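Local coordinates for uncharacterized protein AF_0941 (Archaeoglobus fulgidus, PDB 1YOZ), which is of unknown function but folds as a small all-helical protein of the AF0941-like family and assembles as a pair of identical chains, at residues M3-S8 / K68-S73; S8-M13 / S76-R81; E24-L29 / E80-F85; S41-I46 / L107-V112. All coordinates share one frame; numbering follows the deposited sequence.

Contact 1: residues M3-S8 / K68-S73; sequences MLYINS and KTYVVS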
loop_
_atom_site.group_PDB
_atom_site.type_symbol
_atom_site.label_atom_id
_atom_site.label_comp_id
_atom_site.label_asym_id
_atom_site.label_seq_id
_atom_site.Cartn_x
_atom_site.Cartn_y
_atom_site.Cartn_z
ATOM N N MET B 3 3.273 -0.803 11.036
ATOM C CA MET B 3 3.710 0.446 10.438
ATOM C C MET B 3 4.554 0.186 9.207
ATOM O O MET B 3 4.567 1.000 8.295
ATOM C CB MET B 3 4.505 1.310 11.480
ATOM C CG MET B 3 3.696 1.861 12.694
ATOM S SD MET B 3 4.733 2.320 14.166
ATOM C CE MET B 3 5.955 3.111 13.249
ATOM N N LEU B 4 5.229 -0.971 9.153
ATOM C CA LEU B 4 6.245 -1.168 8.150
ATOM C C LEU B 4 5.671 -1.584 6.819
ATOM O O LEU B 4 4.834 -2.494 6.737
ATOM C CB LEU B 4 7.313 -2.189 8.649
ATOM C CG LEU B 4 8.494 -2.564 7.740
ATOM C CD1 LEU B 4 9.543 -1.458 7.430
ATOM C CD2 LEU B 4 9.233 -3.841 8.277
ATOM N N TYR B 5 6.125 -0.922 5.771
ATOM C CA TYR B 5 5.755 -1.332 4.400
ATOM C C TYR B 5 6.746 -0.746 3.448
ATOM O O TYR B 5 6.547 0.364 2.910
ATOM C CB TYR B 5 4.313 -0.914 4.025
ATOM C CG TYR B 5 3.881 -1.267 2.596
ATOM C CD1 TYR B 5 3.320 -0.308 1.741
ATOM C CD2 TYR B 5 4.022 -2.558 2.104
ATOM C CE1 TYR B 5 2.866 -0.652 0.477
ATOM C CE2 TYR B 5 3.588 -2.906 0.825
ATOM C CZ TYR B 5 3.009 -1.969 0.022
ATOM O OH TYR B 5 2.653 -2.328 -1.256
ATOM N N ILE B 6 7.835 -1.487 3.266
ATOM C CA ILE B 6 8.769 -1.257 2.201
ATOM C C ILE B 6 8.204 -1.758 0.843
ATOM O O ILE B 6 7.686 -2.863 0.749
ATOM C CB ILE B 6 10.152 -1.948 2.533
ATOM C CG1 ILE B 6 10.827 -1.253 3.736
ATOM C CG2 ILE B 6 11.044 -1.955 1.332
ATOM C CD1 ILE B 6 12.071 -1.999 4.343
ATOM N N ASN B 7 8.283 -0.908 -0.193
ATOM C CA ASN B 7 7.947 -1.251 -1.555
ATOM C C ASN B 7 8.559 -0.180 -2.439
ATOM O O ASN B 7 8.007 0.926 -2.580
ATOM C CB ASN B 7 6.401 -1.302 -1.754
ATOM C CG ASN B 7 6.006 -1.772 -3.121
ATOM O OD1 ASN B 7 6.790 -1.700 -4.062
ATOM N ND2 ASN B 7 4.739 -2.177 -3.271
ATOM N N SER B 8 9.734 -0.518 -2.980
ATOM C CA SER B 8 10.556 0.375 -3.772
ATOM C C SER B 8 9.896 0.701 -5.089
ATOM O O SER B 8 9.965 1.843 -5.523
ATOM C CB SER B 8 11.925 -0.272 -4.003
ATOM O OG SER B 8 12.623 -0.307 -2.744
ATOM N N LYS B 68 3.357 -9.064 -1.213
ATOM C CA LYS B 68 2.818 -10.186 -2.018
ATOM C C LYS B 68 1.492 -9.821 -2.670
ATOM O O LYS B 68 1.330 -9.881 -3.904
ATOM C CB LYS B 68 2.694 -11.439 -1.116
ATOM C CG LYS B 68 1.999 -12.615 -1.795
ATOM C CD LYS B 68 1.494 -13.637 -0.742
ATOM C CE LYS B 68 2.474 -14.775 -0.692
ATOM N NZ LYS B 68 2.189 -15.704 0.466
ATOM N N THR B 69 0.530 -9.365 -1.866
ATOM C CA THR B 69 -0.741 -8.844 -2.452
ATOM C C THR B 69 -0.591 -7.653 -3.410
ATOM O O THR B 69 -1.340 -7.543 -4.392
ATOM C CB THR B 69 -1.866 -8.653 -1.337
ATOM O OG1 THR B 69 -1.426 -7.754 -0.337
ATOM C CG2 THR B 69 -2.050 -9.935 -0.626
ATOM N N TYR B 70 0.406 -6.781 -3.200
ATOM C CA TYR B 70 0.694 -5.720 -4.172
ATOM C C TYR B 70 1.108 -6.340 -5.468
ATOM O O TYR B 70 0.651 -5.913 -6.535
ATOM C CB TYR B 70 1.849 -4.791 -3.711
ATOM C CG TYR B 70 2.165 -3.703 -4.721
ATOM C CD1 TYR B 70 1.497 -2.469 -4.689
ATOM C CD2 TYR B 70 3.137 -3.886 -5.706
ATOM C CE1 TYR B 70 1.795 -1.462 -5.609
ATOM C CE2 TYR B 70 3.411 -2.866 -6.642
ATOM C CZ TYR B 70 2.739 -1.668 -6.574
ATOM O OH TYR B 70 2.963 -0.675 -7.495
ATOM N N VAL B 71 1.994 -7.333 -5.414
ATOM C CA VAL B 71 2.499 -7.884 -6.681
ATOM C C VAL B 71 1.341 -8.601 -7.429
ATOM O O VAL B 71 1.103 -8.357 -8.620
ATOM C CB VAL B 71 3.697 -8.783 -6.460
ATOM C CG1 VAL B 71 4.020 -9.652 -7.702
ATOM C CG2 VAL B 71 4.903 -7.885 -6.116
ATOM N N VAL B 72 0.633 -9.468 -6.733
ATOM C CA VAL B 72 -0.422 -10.200 -7.444
ATOM C C VAL B 72 -1.555 -9.332 -8.005
ATOM O O VAL B 72 -2.124 -9.695 -9.042
ATOM C CB VAL B 72 -0.970 -11.402 -6.658
ATOM C CG1 VAL B 72 0.156 -12.262 -6.081
ATOM C CG2 VAL B 72 -1.892 -10.939 -5.572
ATOM N N SER B 73 -1.873 -8.202 -7.356
ATOM C CA SER B 73 -3.123 -7.449 -7.579
ATOM C C SER B 73 -2.971 -5.991 -8.012
ATOM O O SER B 73 -3.940 -5.424 -8.502
ATOM C CB SER B 73 -3.988 -7.432 -6.314
ATOM O OG SER B 73 -4.397 -8.733 -5.910
#

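Contact 2: residues S8-M13 / S76-R81; sequences SFLDRM and SIHFER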
loop_
_atom_site.group_PDB
_atom_site.type_symbol
_atom_site.label_atom_id
_atom_site.label_comp_id
_atom_site.label_asym_id
_atom_site.label_seq_id
_atom_site.Cartn_x
_atom_site.Cartn_y
_atom_site.Cartn_z
ATOM N N SER B 8 9.734 -0.518 -2.980
ATOM C CA SER B 8 10.556 0.375 -3.772
ATOM C C SER B 8 9.896 0.701 -5.089
ATOM O O SER B 8 9.965 1.843 -5.523
ATOM C CB SER B 8 11.925 -0.272 -4.003
ATOM O OG SER B 8 12.623 -0.307 -2.744
ATOM N N PHE B 9 9.217 -0.276 -5.690
ATOM C CA PHE B 9 8.566 -0.006 -6.976
ATOM C C PHE B 9 7.467 1.029 -6.810
ATOM O O PHE B 9 7.385 2.036 -7.582
ATOM C CB PHE B 9 8.005 -1.265 -7.637
ATOM C CG PHE B 9 7.380 -1.009 -8.969
ATOM C CD1 PHE B 9 8.159 -1.006 -10.130
ATOM C CD2 PHE B 9 6.009 -0.756 -9.076
ATOM C CE1 PHE B 9 7.588 -0.733 -11.374
ATOM C CE2 PHE B 9 5.429 -0.464 -10.309
ATOM C CZ PHE B 9 6.210 -0.466 -11.460
ATOM N N LEU B 10 6.633 0.796 -5.805
ATOM C CA LEU B 10 5.533 1.722 -5.490
ATOM C C LEU B 10 6.034 3.137 -5.230
ATOM O O LEU B 10 5.525 4.096 -5.796
ATOM C CB LEU B 10 4.684 1.182 -4.326
ATOM C CG LEU B 10 3.534 2.093 -3.874
ATOM C CD1 LEU B 10 2.424 2.182 -4.887
ATOM C CD2 LEU B 10 3.063 1.575 -2.557
ATOM N N ASP B 11 7.093 3.283 -4.441
ATOM C CA ASP B 11 7.600 4.620 -4.161
ATOM C C ASP B 11 8.199 5.281 -5.403
ATOM O O ASP B 11 7.972 6.468 -5.636
ATOM C CB ASP B 11 8.652 4.611 -3.044
ATOM C CG ASP B 11 8.066 4.336 -1.663
ATOM O OD1 ASP B 11 6.940 4.778 -1.300
ATOM O OD2 ASP B 11 8.762 3.665 -0.913
ATOM N N ARG B 12 9.033 4.552 -6.149
ATOM C CA ARG B 12 9.632 5.148 -7.367
ATOM C C ARG B 12 8.557 5.543 -8.363
ATOM O O ARG B 12 8.630 6.602 -8.960
ATOM C CB ARG B 12 10.607 4.199 -8.063
ATOM C CG ARG B 12 12.004 4.224 -7.465
ATOM C CD ARG B 12 12.788 2.947 -7.751
ATOM N NE ARG B 12 13.401 2.522 -6.505
ATOM C CZ ARG B 12 14.649 2.765 -6.119
ATOM N NH1 ARG B 12 15.504 3.421 -6.911
ATOM N NH2 ARG B 12 15.042 2.321 -4.923
ATOM N N MET B 13 7.566 4.681 -8.568
ATOM C CA MET B 13 6.446 5.082 -9.431
ATOM C C MET B 13 5.875 6.415 -8.957
ATOM O O MET B 13 5.721 7.309 -9.755
ATOM C CB MET B 13 5.300 4.055 -9.485
ATOM C CG MET B 13 3.948 4.680 -10.055
ATOM S SD MET B 13 2.619 3.497 -9.959
ATOM C CE MET B 13 1.933 3.931 -8.366
ATOM N N SER B 76 0.581 -4.913 -12.018
ATOM C CA SER B 76 0.212 -4.660 -13.459
ATOM C C SER B 76 -0.497 -3.332 -13.700
ATOM O O SER B 76 -0.288 -2.675 -14.714
ATOM C CB SER B 76 -0.654 -5.797 -14.052
ATOM O OG SER B 76 -1.865 -5.923 -13.314
ATOM N N ILE B 77 -1.335 -2.917 -12.759
ATOM C CA ILE B 77 -2.068 -1.660 -12.882
ATOM C C ILE B 77 -1.150 -0.440 -12.821
ATOM O O ILE B 77 -1.283 0.544 -13.596
ATOM C CB ILE B 77 -3.095 -1.510 -11.770
ATOM C CG1 ILE B 77 -4.267 -2.479 -11.961
ATOM C CG2 ILE B 77 -3.604 -0.076 -11.739
ATOM C CD1 ILE B 77 -4.311 -3.643 -11.039
ATOM N N HIS B 78 -0.234 -0.491 -11.856
ATOM C CA HIS B 78 0.696 0.579 -11.692
ATOM C C HIS B 78 1.693 0.613 -12.822
ATOM O O HIS B 78 2.146 1.683 -13.204
ATOM C CB HIS B 78 1.364 0.487 -10.318
ATOM C CG HIS B 78 0.470 0.923 -9.205
ATOM N ND1 HIS B 78 0.720 0.623 -7.886
ATOM C CD2 HIS B 78 -0.676 1.645 -9.217
ATOM C CE1 HIS B 78 -0.241 1.125 -7.132
ATOM N NE2 HIS B 78 -1.101 1.749 -7.917
ATOM N N PHE B 79 2.037 -0.545 -13.362
ATOM C CA PHE B 79 2.873 -0.600 -14.574
ATOM C C PHE B 79 2.224 0.202 -15.719
ATOM O O PHE B 79 2.844 1.076 -16.315
ATOM C CB PHE B 79 3.034 -2.044 -14.995
ATOM C CG PHE B 79 4.055 -2.268 -16.094
ATOM C CD1 PHE B 79 5.332 -2.718 -15.783
ATOM C CD2 PHE B 79 3.706 -2.096 -17.446
ATOM C CE1 PHE B 79 6.285 -2.959 -16.788
ATOM C CE2 PHE B 79 4.645 -2.354 -18.470
ATOM C CZ PHE B 79 5.932 -2.772 -18.144
ATOM N N GLU B 80 0.941 -0.066 -15.952
ATOM C CA GLU B 80 0.172 0.542 -17.026
ATOM C C GLU B 80 -0.110 2.007 -16.776
ATOM O O GLU B 80 0.057 2.824 -17.664
ATOM C CB GLU B 80 -1.132 -0.245 -17.200
ATOM C CG GLU B 80 -0.879 -1.668 -17.693
ATOM C CD GLU B 80 -0.136 -1.732 -19.018
ATOM O OE1 GLU B 80 -0.339 -0.831 -19.883
ATOM O OE2 GLU B 80 0.628 -2.714 -19.193
ATOM N N ARG B 81 -0.522 2.343 -15.556
ATOM C CA ARG B 81 -0.554 3.729 -15.103
ATOM C C ARG B 81 0.692 4.515 -15.534
ATOM O O ARG B 81 0.593 5.625 -16.063
ATOM C CB ARG B 81 -0.666 3.767 -13.570
ATOM C CG ARG B 81 -1.545 4.855 -12.968
ATOM C CD ARG B 81 -1.055 6.274 -13.301
ATOM N NE ARG B 81 -1.635 7.301 -12.425
ATOM C CZ ARG B 81 -1.826 8.567 -12.787
ATOM N NH1 ARG B 81 -1.500 8.965 -14.014
ATOM N NH2 ARG B 81 -2.357 9.435 -11.926
#

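Contact 3: residues E24-L29 / E80-F85; sequences EEADKL and ERLKEF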
loop_
_atom_site.group_PDB
_atom_site.type_symbol
_atom_site.label_atom_id
_atom_site.label_comp_id
_atom_site.label_asym_id
_atom_site.label_seq_id
_atom_site.Cartn_x
_atom_site.Cartn_y
_atom_site.Cartn_z
ATOM N N GLU B 24 12.039 10.580 -17.669
ATOM C CA GLU B 24 13.202 9.853 -18.192
ATOM C C GLU B 24 13.460 8.558 -17.397
ATOM O O GLU B 24 14.067 7.608 -17.914
ATOM C CB GLU B 24 14.446 10.740 -18.062
ATOM C CG GLU B 24 15.306 10.953 -19.338
ATOM C CD GLU B 24 16.418 12.045 -19.156
ATOM O OE1 GLU B 24 16.475 12.985 -19.995
ATOM O OE2 GLU B 24 17.235 11.963 -18.186
ATOM N N GLU B 25 13.009 8.532 -16.144
ATOM C CA GLU B 25 13.315 7.423 -15.221
ATOM C C GLU B 25 12.309 6.269 -15.278
ATOM O O GLU B 25 12.573 5.187 -14.744
ATOM C CB GLU B 25 13.494 7.944 -13.787
ATOM C CG GLU B 25 14.776 8.779 -13.662
ATOM C CD GLU B 25 15.237 9.045 -12.223
ATOM O OE1 GLU B 25 14.805 8.355 -11.267
ATOM O OE2 GLU B 25 16.068 9.964 -12.061
ATOM N N ALA B 26 11.172 6.512 -15.928
ATOM C CA ALA B 26 10.148 5.509 -16.098
ATOM C C ALA B 26 10.672 4.297 -16.888
ATOM O O ALA B 26 10.440 3.139 -16.494
ATOM C CB ALA B 26 8.889 6.106 -16.767
ATOM N N ASP B 27 11.381 4.560 -17.975
ATOM C CA ASP B 27 11.946 3.511 -18.809
ATOM C C ASP B 27 12.792 2.489 -17.998
ATOM O O ASP B 27 12.659 1.266 -18.157
ATOM C CB ASP B 27 12.774 4.170 -19.925
ATOM C CG ASP B 27 13.089 3.229 -21.056
ATOM O OD1 ASP B 27 12.160 2.601 -21.594
ATOM O OD2 ASP B 27 14.282 3.119 -21.418
ATOM N N LYS B 28 13.621 2.972 -17.089
ATOM C CA LYS B 28 14.402 2.050 -16.266
ATOM C C LYS B 28 13.542 1.335 -15.228
ATOM O O LYS B 28 13.720 0.123 -14.971
ATOM C CB LYS B 28 15.567 2.755 -15.566
ATOM C CG LYS B 28 16.141 1.950 -14.384
ATOM C CD LYS B 28 17.415 2.574 -13.841
ATOM C CE LYS B 28 17.902 1.880 -12.579
ATOM N NZ LYS B 28 19.004 2.689 -11.929
ATOM N N LEU B 29 12.619 2.082 -14.632
ATOM C CA LEU B 29 11.735 1.496 -13.644
ATOM C C LEU B 29 10.890 0.330 -14.227
ATOM O O LEU B 29 10.651 -0.656 -13.537
ATOM C CB LEU B 29 10.868 2.570 -12.966
ATOM C CG LEU B 29 9.916 2.146 -11.838
ATOM C CD1 LEU B 29 10.617 1.528 -10.641
ATOM C CD2 LEU B 29 9.087 3.338 -11.420
ATOM N N GLU B 80 0.941 -0.066 -15.952
ATOM C CA GLU B 80 0.172 0.542 -17.026
ATOM C C GLU B 80 -0.110 2.007 -16.776
ATOM O O GLU B 80 0.057 2.824 -17.664
ATOM C CB GLU B 80 -1.132 -0.245 -17.200
ATOM C CG GLU B 80 -0.879 -1.668 -17.693
ATOM C CD GLU B 80 -0.136 -1.732 -19.018
ATOM O OE1 GLU B 80 -0.339 -0.831 -19.883
ATOM O OE2 GLU B 80 0.628 -2.714 -19.193
ATOM N N ARG B 81 -0.522 2.343 -15.556
ATOM C CA ARG B 81 -0.554 3.729 -15.103
ATOM C C ARG B 81 0.692 4.515 -15.534
ATOM O O ARG B 81 0.593 5.625 -16.063
ATOM C CB ARG B 81 -0.666 3.767 -13.570
ATOM C CG ARG B 81 -1.545 4.855 -12.968
ATOM C CD ARG B 81 -1.055 6.274 -13.301
ATOM N NE ARG B 81 -1.635 7.301 -12.425
ATOM C CZ ARG B 81 -1.826 8.567 -12.787
ATOM N NH1 ARG B 81 -1.500 8.965 -14.014
ATOM N NH2 ARG B 81 -2.357 9.435 -11.926
ATOM N N LEU B 82 1.867 3.936 -15.307
ATOM C CA LEU B 82 3.104 4.674 -15.452
ATOM C C LEU B 82 3.512 4.877 -16.907
ATOM O O LEU B 82 4.038 5.942 -17.255
ATOM C CB LEU B 82 4.218 3.988 -14.652
ATOM C CG LEU B 82 5.552 4.727 -14.545
ATOM C CD1 LEU B 82 5.344 6.200 -14.073
ATOM C CD2 LEU B 82 6.487 3.963 -13.613
ATOM N N LYS B 83 3.285 3.843 -17.723
ATOM C CA LYS B 83 3.262 3.902 -19.190
ATOM C C LYS B 83 2.349 5.018 -19.690
ATOM O O LYS B 83 2.758 5.866 -20.473
ATOM C CB LYS B 83 2.749 2.559 -19.735
ATOM C CG LYS B 83 3.819 1.494 -19.874
ATOM C CD LYS B 83 3.345 0.316 -20.738
ATOM C CE LYS B 83 3.501 0.601 -22.201
ATOM N NZ LYS B 83 3.423 -0.617 -23.005
ATOM N N GLU B 84 1.114 5.017 -19.194
ATOM C CA GLU B 84 0.101 5.977 -19.581
ATOM C C GLU B 84 0.531 7.358 -19.148
ATOM O O GLU B 84 0.308 8.333 -19.877
ATOM C CB GLU B 84 -1.269 5.550 -19.013
ATOM C CG GLU B 84 -2.231 6.632 -18.465
ATOM C CD GLU B 84 -3.096 6.097 -17.278
ATOM O OE1 GLU B 84 -3.814 6.885 -16.612
ATOM O OE2 GLU B 84 -3.031 4.876 -16.980
ATOM N N PHE B 85 1.182 7.443 -17.984
ATOM C CA PHE B 85 1.744 8.704 -17.509
ATOM C C PHE B 85 2.906 9.197 -18.361
ATOM O O PHE B 85 2.931 10.358 -18.767
ATOM C CB PHE B 85 2.159 8.602 -16.026
ATOM C CG PHE B 85 2.724 9.856 -15.485
ATOM C CD1 PHE B 85 1.896 10.788 -14.875
ATOM C CD2 PHE B 85 4.081 10.129 -15.598
ATOM C CE1 PHE B 85 2.411 11.973 -14.386
ATOM C CE2 PHE B 85 4.604 11.324 -15.114
ATOM C CZ PHE B 85 3.761 12.243 -14.507
#

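Contact 4: residues S41-I46 / L107-V112; sequences SDCEEI and LYIDRV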
loop_
_atom_site.group_PDB
_atom_site.type_symbol
_atom_site.label_atom_id
_atom_site.label_comp_id
_atom_site.label_asym_id
_atom_site.label_seq_id
_atom_site.Cartn_x
_atom_site.Cartn_y
_atom_site.Cartn_z
ATOM N N SER B 41 15.404 -7.166 -3.808
ATOM C CA SER B 41 16.131 -6.332 -2.863
ATOM C C SER B 41 15.288 -5.877 -1.694
ATOM O O SER B 41 15.806 -5.742 -0.590
ATOM C CB SER B 41 16.800 -5.101 -3.498
ATOM O OG SER B 41 15.971 -4.510 -4.468
ATOM N N ASP B 42 13.997 -5.596 -1.949
ATOM C CA ASP B 42 13.060 -5.263 -0.888
ATOM C C ASP B 42 12.909 -6.380 0.124
ATOM O O ASP B 42 12.939 -6.120 1.332
ATOM C CB ASP B 42 11.670 -4.942 -1.472
ATOM C CG ASP B 42 11.588 -3.536 -2.052
ATOM O OD1 ASP B 42 12.581 -2.740 -1.944
ATOM O OD2 ASP B 42 10.511 -3.224 -2.608
ATOM N N CYS B 43 12.716 -7.615 -0.348
ATOM C CA CYS B 43 12.600 -8.757 0.597
ATOM C C CYS B 43 13.811 -8.809 1.518
ATOM O O CYS B 43 13.682 -9.039 2.726
ATOM C CB CYS B 43 12.516 -10.050 -0.168
ATOM S SG CYS B 43 10.863 -10.240 -0.953
ATOM N N GLU B 44 14.983 -8.630 0.914
ATOM C CA GLU B 44 16.239 -8.652 1.697
ATOM C C GLU B 44 16.276 -7.518 2.690
ATOM O O GLU B 44 16.624 -7.747 3.826
ATOM C CB GLU B 44 17.479 -8.620 0.811
ATOM C CG GLU B 44 18.805 -8.532 1.671
ATOM C CD GLU B 44 20.028 -8.554 0.804
ATOM O OE1 GLU B 44 20.151 -7.613 -0.041
ATOM O OE2 GLU B 44 20.832 -9.514 0.958
ATOM N N GLU B 45 15.915 -6.287 2.295
ATOM C CA GLU B 45 15.882 -5.177 3.285
ATOM C C GLU B 45 14.946 -5.514 4.446
ATOM O O GLU B 45 15.282 -5.327 5.652
ATOM C CB GLU B 45 15.450 -3.831 2.638
ATOM C CG GLU B 45 15.484 -2.718 3.629
ATOM C CD GLU B 45 15.351 -1.295 3.035
ATOM O OE1 GLU B 45 15.142 -1.136 1.797
ATOM O OE2 GLU B 45 15.450 -0.337 3.847
ATOM N N ILE B 46 13.758 -6.025 4.087
ATOM C CA ILE B 46 12.736 -6.385 5.073
ATOM C C ILE B 46 13.261 -7.494 6.016
ATOM O O ILE B 46 13.193 -7.405 7.268
ATOM C CB ILE B 46 11.440 -6.884 4.350
ATOM C CG1 ILE B 46 10.803 -5.718 3.546
ATOM C CG2 ILE B 46 10.434 -7.488 5.337
ATOM C CD1 ILE B 46 9.913 -6.157 2.394
ATOM N N LEU B 107 5.595 -15.513 -6.256
ATOM C CA LEU B 107 6.075 -16.800 -5.810
ATOM C C LEU B 107 7.408 -16.652 -5.070
ATOM O O LEU B 107 7.634 -17.307 -4.053
ATOM C CB LEU B 107 6.176 -17.769 -7.014
ATOM C CG LEU B 107 4.875 -18.501 -7.424
ATOM C CD1 LEU B 107 5.108 -19.350 -8.716
ATOM C CD2 LEU B 107 4.301 -19.352 -6.296
ATOM N N TYR B 108 8.299 -15.812 -5.585
ATOM C CA TYR B 108 9.565 -15.500 -4.868
ATOM C C TYR B 108 9.325 -14.914 -3.461
ATOM O O TYR B 108 10.004 -15.269 -2.489
ATOM C CB TYR B 108 10.457 -14.533 -5.698
ATOM C CG TYR B 108 11.772 -14.194 -5.032
ATOM C CD1 TYR B 108 12.954 -14.854 -5.400
ATOM C CD2 TYR B 108 11.843 -13.229 -4.024
ATOM C CE1 TYR B 108 14.152 -14.570 -4.778
ATOM C CE2 TYR B 108 13.039 -12.920 -3.401
ATOM C CZ TYR B 108 14.210 -13.586 -3.784
ATOM O OH TYR B 108 15.421 -13.286 -3.139
ATOM N N ILE B 109 8.379 -13.996 -3.346
ATOM C CA ILE B 109 8.063 -13.375 -2.024
ATOM C C ILE B 109 7.496 -14.459 -1.103
ATOM O O ILE B 109 7.811 -14.562 0.112
ATOM C CB ILE B 109 7.036 -12.182 -2.174
ATOM C CG1 ILE B 109 7.681 -10.980 -2.910
ATOM C CG2 ILE B 109 6.466 -11.786 -0.817
ATOM C CD1 ILE B 109 6.718 -9.977 -3.519
ATOM N N ASP B 110 6.638 -15.282 -1.716
ATOM C CA ASP B 110 6.005 -16.375 -1.034
ATOM C C ASP B 110 7.092 -17.248 -0.423
ATOM O O ASP B 110 6.949 -17.702 0.697
ATOM C CB ASP B 110 5.129 -17.154 -2.039
ATOM C CG ASP B 110 4.237 -18.148 -1.386
ATOM O OD1 ASP B 110 3.550 -17.777 -0.413
ATOM O OD2 ASP B 110 4.217 -19.308 -1.858
ATOM N N ARG B 111 8.172 -17.443 -1.177
ATOM C CA ARG B 111 9.369 -18.193 -0.786
ATOM C C ARG B 111 10.112 -17.568 0.423
ATOM O O ARG B 111 10.317 -18.227 1.445
ATOM C CB ARG B 111 10.272 -18.318 -2.041
ATOM C CG ARG B 111 11.596 -19.062 -1.907
ATOM C CD ARG B 111 12.467 -18.846 -3.137
ATOM N NE ARG B 111 13.876 -18.809 -2.756
ATOM C CZ ARG B 111 14.900 -18.628 -3.589
ATOM N NH1 ARG B 111 14.704 -18.445 -4.892
ATOM N NH2 ARG B 111 16.139 -18.613 -3.106
ATOM N N VAL B 112 10.492 -16.292 0.333
ATOM C CA VAL B 112 11.228 -15.657 1.466
ATOM C C VAL B 112 10.369 -15.364 2.708
ATOM O O VAL B 112 10.880 -15.272 3.841
ATOM C CB VAL B 112 12.074 -14.392 1.023
ATOM C CG1 VAL B 112 11.852 -14.037 -0.390
ATOM C CG2 VAL B 112 11.814 -13.202 1.903
#

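Contact 1: residues M3-S8 / K68-S73
The side-chain amide of N7 stands end-on over the ring of Y70. N7 ND2 lies above the ring centre, 3.2 Å from the Y70 ring plane. The amide and ring planes are 90° apart. N7 CG is anti to the backbone N (chi1 -175°), which carries the amide across to helix 57-73. One N-H of N7 ND2 runs in the amide plane to Y5 OH, a straight bond of 2.9 Å. Y5 OH in turn sits 3.6 Å from Y70 CB, and the two tyrosine side chains cross at about a right angle. N7 OD1 binds L10 N, so N7 is the N-cap of helix 8-18 and its amide is held at both ends. Y70 OH is hydrogen-bonded to H78 ND1. A leucine in place of Y70 would probably leave N7 ND2 without its aromatic face and H78 ND1 without this hydroxyl. Around the contact, Y5 meets Y5 of the second subunit, Y70 touches F9 and L10 of helix 8-18, and V71 faces helices 32-51 and 99-113.

Contact 2: residues S8-M13 / S76-R81
H78 meets three side chains of helix 8-18, those of F9, L10 and M13, and its CB is already in contact. M13 SD lies 3.3 Å from H78 CB, a close approach. F9 CE2 also comes within 4.2 Å of H78 CB, which lies at the edge of the phenyl ring. At the next atom the contact passes to the sulfur and the methyl of M13, with M13 SD and M13 CE each 3.4 Å from H78 CG. The M13 chain bends at its last torsion (chi3 93°), and this brings the methyl over the imidazole. M13 CE stands 3.4 Å from the centroid of the H78 ring, only 9° off the normal, as a CH-pi contact. M13 SD approaches the same ring obliquely, a Met-aromatic contact. Helices 8-18 and 75-88 run side by side in this all-helical fold, nearly parallel, with segment axes 24° apart and 11.1 Å from each other. Further out, H78 ND1, already taken by Y70 OH, also has M13 CE above it. An alanine at H78 would probably strip M13 CE of its aromatic face and leave Y70 OH without its nitrogen partner. At the outer end of the imidazole, H78 CE1 touches L10 CD1 at 3.6 Å. L10 also packs on L66 of the second subunit.

Contact 3: residues E24-L29 / E80-F85
A26 and L29 pack against L82, joining the short helix 26-29 to helix 75-88 in this all-helical fold. No hydrogen bond crosses between the two segments. Polar links run through a third residue instead. K95 forms a salt bridge from its NZ to D27, and its carbonyl oxygen accepts a bond from K83 NZ. One residue thus holds a side chain from each segment. Backbone bonds stay within each segment, as in L29 N to E25 O (3.1 Å). The contact itself is apolar and buried. A26 and L82 are the nearest backbone pair, with CA atoms 7.1 Å apart. The small A26 CB lies 4.2 Å from L82 CG, the branch point of the leucine. With L82 CG anti to the backbone N (chi1 -172°), the isobutyl fork extends from helix 75-88 toward A26 and L29. L30 also touches L82, while F9 and I16 of helix 8-18 pack on L29. L29 and L82 cross at about a right angle, and L29 CD2 meets L82 CD2 at 3.5 Å, tighter than usual van der Waals contact.

Contact 4: residues S41-I46 / L107-V112
The thiol sulfur of C43 is met by three side chains of helix 99-113: Y108, I109 and V112. I109 CG1 comes to 3.8 Å from C43 SG. V112 CG1 lies 4.0 Å away from the same sulfur. Y108 presents its ring edge, with CE2 at 4.2 Å from C43 SG. The sulfur is near the ring plane, 88° off the normal, so this is an edge-on cysteine sulfur-aromatic contact and not one over the face. C43 SG is anti to the carbonyl carbon, which points it at I109 and the edge of Y108. The methylene takes part too, since C43 CB touches V112 CG2 at 3.8 Å. V112 thus turns both methyls to C43, with a nearly eclipsed chi1 of 5° that suggests some strain. No hydrogen bond joins the two segments. Nearby, D110 forms a salt bridge to K68 of helix 57-73, and F64 of that helix touches both I46 and V112. The segment axes are 10.6 Å apart and 18° from parallel. Such side-by-side packing, with one small residue received by several larger ones, fits neighbouring helices in an alpha-helical bundle.

How the contacts relate
From the N terminus, the chain gives up the first segments of contacts 1, 2, 3 and 4 in turn, then their second segments in the same order. Contact 1 closes the loop from the N-terminal loop segment to helix 57-73. Contact 2 ties helix 8-18 to helix 75-88. Contact 3 brings helix 26-29 to that same helix. Contact 4 joins helices 32-51 and 99-113. None nests: contacts 1 and 4 cross all the others, while contacts 2 and 3 end on overlapping parts of helix 75-88. S8 belongs to contacts 1 and 2, and its hydroxyl reaches D42 of contact 4. Contacts 3 and 4 lie on opposite sides of the chain's centre, about 23 Å apart between centres.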